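PDB 6L0A: dihydroorotase from Saccharomyces cerevisiae S288C, which catalyses the reversible, zinc-dependent interconversion of N-carbamoyl-L-aspartate and dihydroorotate, the third step of de novo pyrimidine biosynthesis. Local coordinates for residues Glu331-Gln336 with Gly352-Trp357. Sequence-based numbering, arbitrary orientation.
Sequences EQVIPQ and GDKLSW
Gln332 and Leu355 pair through their backbones in both directions: Gln332 N donates to Leu355 O and Leu355 N to Gln332 O, each at 2.9 Å. The Gln332 CG sits between the backbone N and the carbonyl carbon (chi1 61°), and the chain then runs extended until NE2 meets Trp357 O at 2.8 Å. The N-H is nearly straight on that oxygen (166°) and reaches a lone pair in the carbonyl plane. Glutamine suits this place because it has the length and an N-H for a carbonyl two residues past its strand partner; an alanine here would probably leave Trp357 O without this donor and open a gap beside Leu355 CB. Further along, Ile334 N bonds to Asp353 O (2.9 Å), and Gly352 N bonds to Ile334 O (2.8 Å), bent and from above the carbonyl plane. Glycine fits position 352 because at phi 88° a CB would crowd the preceding carbonyl oxygen and come too near Gln336 NE2. Gln332-Leu355 is a hydrogen-bonded and Val333-Lys354 a non-hydrogen-bonded antiparallel pair, adding 332-333 as an outermost strand to the sheet of 354-362, 324-328 and 4-8, separate from the parallel strands of the TIM-barrel domain and away from the zinc site. On the Gln332-Leu355 face, Ile334 CD1 packs 3.8 Å from Leu355 CG, two branched apolar chains buried against Tyr286 and Pro285 of helix 283-293. Val333 and Lys354 share the exposed face, CG2 to CG 4.2 Å. Lys354 CD also lies 3.8 Å from Glu331 CD, but Glu331 OE1 and Lys354 NZ stay 6.0 Å apart, too far for a salt bridge; charged ends suit this solvent-facing side.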
ATOM      1  N   GLU C 331      28.771 -15.063  -3.430  1.00 36.82           N
ATOM      2  CA  GLU C 331      27.696 -14.265  -4.006  1.00 35.94           C
ATOM      3  C   GLU C 331      26.772 -15.132  -4.859  1.00 38.10           C
ATOM      4  O   GLU C 331      27.219 -16.059  -5.540  1.00 37.28           O
ATOM      5  CB  GLU C 331      28.313 -13.136  -4.834  1.00 38.25           C
ATOM      6  CG  GLU C 331      27.352 -12.188  -5.507  1.00 37.00           C
ATOM      7  CD  GLU C 331      28.083 -11.193  -6.388  1.00 44.55           C
ATOM      8  OE1 GLU C 331      28.526 -10.151  -5.856  1.00 36.83           O
ATOM      9  OE2 GLU C 331      28.232 -11.461  -7.602  1.00 47.35           O
ATOM     10  N   GLN C 332      25.468 -14.847  -4.801  1.00 33.31           N
ATOM     11  CA  GLN C 332      24.487 -15.604  -5.567  1.00 32.05           C
ATOM     12  C   GLN C 332      23.339 -14.691  -5.973  1.00 30.43           C
ATOM     13  O   GLN C 332      23.162 -13.599  -5.426  1.00 33.74           O
ATOM     14  CB  GLN C 332      23.946 -16.800  -4.779  1.00 31.34           C
ATOM     15  CG  GLN C 332      23.235 -16.403  -3.492  1.00 32.30           C
ATOM     16  CD  GLN C 332      22.645 -17.592  -2.760  1.00 31.58           C
ATOM     17  OE1 GLN C 332      22.003 -18.453  -3.365  1.00 29.24           O
ATOM     18  NE2 GLN C 332      22.868 -17.647  -1.448  1.00 31.62           N
ATOM     19  N   VAL C 333      22.550 -15.163  -6.934  1.00 24.69           N
ATOM     20  CA  VAL C 333      21.481 -14.380  -7.540  1.00 33.43           C
ATOM     21  C   VAL C 333      20.167 -15.090  -7.259  1.00 29.13           C
ATOM     22  O   VAL C 333      19.994 -16.258  -7.631  1.00 32.29           O
ATOM     23  CB  VAL C 333      21.692 -14.191  -9.052  1.00 33.56           C
ATOM     24  CG1 VAL C 333      20.405 -13.714  -9.720  1.00 32.60           C
ATOM     25  CG2 VAL C 333      22.831 -13.205  -9.309  1.00 33.07           C
ATOM     26  N   ILE C 334      19.255 -14.392  -6.592  1.00 31.68           N
ATOM     27  CA  ILE C 334      17.934 -14.965  -6.307  1.00 29.69           C
ATOM     28  C   ILE C 334      17.193 -15.183  -7.620  1.00 25.52           C
ATOM     29  O   ILE C 334      17.141 -14.264  -8.455  1.00 27.73           O
ATOM     30  CB  ILE C 334      17.142 -14.037  -5.379  1.00 27.12           C
ATOM     31  CG1 ILE C 334      17.898 -13.821  -4.067  1.00 29.59           C
ATOM     32  CG2 ILE C 334      15.752 -14.597  -5.119  1.00 27.54           C
ATOM     33  CD1 ILE C 334      17.485 -12.565  -3.326  1.00 26.96           C
ATOM     34  N   PRO C 335      16.606 -16.353  -7.847  1.00 24.73           N
ATOM     35  CA  PRO C 335      15.869 -16.589  -9.093  1.00 27.43           C
ATOM     36  C   PRO C 335      14.630 -15.712  -9.189  1.00 32.67           C
ATOM     37  O   PRO C 335      14.187 -15.093  -8.217  1.00 24.67           O
ATOM     38  CB  PRO C 335      15.484 -18.070  -9.011  1.00 28.85           C
ATOM     39  CG  PRO C 335      15.556 -18.406  -7.555  1.00 28.13           C
ATOM     40  CD  PRO C 335      16.660 -17.556  -7.000  1.00 28.18           C
ATOM     41  N   GLN C 336      14.043 -15.698 -10.392  1.00 29.71           N
ATOM     42  CA  GLN C 336      12.816 -14.943 -10.626  1.00 28.88           C
ATOM     43  C   GLN C 336      11.595 -15.666 -10.085  1.00 31.70           C
ATOM     44  O   GLN C 336      10.635 -15.016  -9.653  1.00 30.10           O
ATOM     45  CB  GLN C 336      12.625 -14.678 -12.125  1.00 35.27           C
ATOM     46  CG  GLN C 336      13.685 -13.779 -12.741  1.00 32.68           C
ATOM     47  CD  GLN C 336      13.645 -12.369 -12.190  1.00 36.14           C
ATOM     48  OE1 GLN C 336      12.604 -11.900 -11.723  1.00 38.41           O
ATOM     49  NE2 GLN C 336      14.777 -11.675 -12.256  1.00 36.82           N
ATOM     50  N   GLY C 352      15.651 -11.849  -8.287  1.00 27.93           N
ATOM     51  CA  GLY C 352      16.593 -11.247  -9.204  1.00 26.90           C
ATOM     52  C   GLY C 352      17.744 -10.511  -8.562  1.00 31.87           C
ATOM     53  O   GLY C 352      18.690 -10.142  -9.273  1.00 31.55           O
ATOM     54  N   ASP C 353      17.709 -10.285  -7.248  1.00 25.93           N
ATOM     55  CA  ASP C 353      18.745  -9.498  -6.599  1.00 26.98           C
ATOM     56  C   ASP C 353      19.974 -10.350  -6.289  1.00 25.07           C
ATOM     57  O   ASP C 353      19.954 -11.580  -6.370  1.00 26.62           O
ATOM     58  CB  ASP C 353      18.227  -8.874  -5.307  1.00 27.59           C
ATOM     59  CG  ASP C 353      17.243  -7.752  -5.553  1.00 32.34           C
ATOM     60  OD1 ASP C 353      17.017  -7.400  -6.732  1.00 34.88           O
ATOM     61  OD2 ASP C 353      16.703  -7.223  -4.559  1.00 29.43           O
ATOM     62  N   LYS C 354      21.048  -9.662  -5.908  1.00 31.32           N
ATOM     63  CA  LYS C 354      22.278 -10.294  -5.449  1.00 32.09           C
ATOM     64  C   LYS C 354      22.273 -10.443  -3.935  1.00 26.99           C
ATOM     65  O   LYS C 354      21.785  -9.564  -3.218  1.00 31.57           O
ATOM     66  CB  LYS C 354      23.498  -9.464  -5.855  1.00 35.93           C
ATOM     67  CG  LYS C 354      24.040  -9.729  -7.238  1.00 44.31           C
ATOM     68  CD  LYS C 354      25.283  -8.882  -7.478  1.00 44.71           C
ATOM     69  CE  LYS C 354      25.165  -8.078  -8.762  1.00 50.23           C
ATOM     70  NZ  LYS C 354      24.208  -6.945  -8.623  1.00 53.07           N
ATOM     71  N   LEU C 355      22.838 -11.553  -3.459  1.00 32.13           N
ATOM     72  CA  LEU C 355      23.101 -11.782  -2.043  1.00 33.78           C
ATOM     73  C   LEU C 355      24.580 -12.101  -1.878  1.00 29.27           C
ATOM     74  O   LEU C 355      25.132 -12.890  -2.648  1.00 30.20           O
ATOM     75  CB  LEU C 355      22.240 -12.927  -1.495  1.00 32.12           C
ATOM     76  CG  LEU C 355      20.731 -12.676  -1.395  1.00 27.23           C
ATOM     77  CD1 LEU C 355      20.028 -13.902  -0.855  1.00 24.89           C
ATOM     78  CD2 LEU C 355      20.477 -11.482  -0.505  1.00 29.66           C
ATOM     79  N   SER C 356      25.219 -11.485  -0.881  1.00 30.95           N
ATOM     80  CA  SER C 356      26.660 -11.650  -0.698  1.00 32.20           C
ATOM     81  C   SER C 356      27.039 -13.005  -0.107  1.00 34.74           C
ATOM     82  O   SER C 356      28.202 -13.412  -0.222  1.00 32.44           O
ATOM     83  CB  SER C 356      27.208 -10.538   0.205  1.00 35.40           C
ATOM     84  OG  SER C 356      27.310  -9.303  -0.487  1.00 37.63           O
ATOM     85  N   TRP C 357      26.097 -13.710   0.518  1.00 31.34           N
ATOM     86  CA  TRP C 357      26.388 -14.937   1.243  1.00 32.57           C
ATOM     87  C   TRP C 357      25.555 -16.101   0.725  1.00 30.29           C
ATOM     88  O   TRP C 357      24.489 -15.924   0.133  1.00 35.75           O
ATOM     89  CB  TRP C 357      26.119 -14.766   2.735  1.00 29.42           C
ATOM     90  CG  TRP C 357      26.937 -13.717   3.366  1.00 31.46           C
ATOM     91  CD1 TRP C 357      26.670 -12.386   3.403  1.00 28.27           C
ATOM     92  CD2 TRP C 357      28.168 -13.904   4.066  1.00 32.58           C
ATOM     93  NE1 TRP C 357      27.656 -11.725   4.090  1.00 36.30           N
ATOM     94  CE2 TRP C 357      28.591 -12.637   4.507  1.00 37.87           C
ATOM     95  CE3 TRP C 357      28.956 -15.022   4.362  1.00 32.20           C
ATOM     96  CZ2 TRP C 357      29.772 -12.453   5.226  1.00 38.69           C
ATOM     97  CZ3 TRP C 357      30.125 -14.839   5.080  1.00 34.34           C
ATOM     98  CH2 TRP C 357      30.520 -13.567   5.507  1.00 32.47           C
TER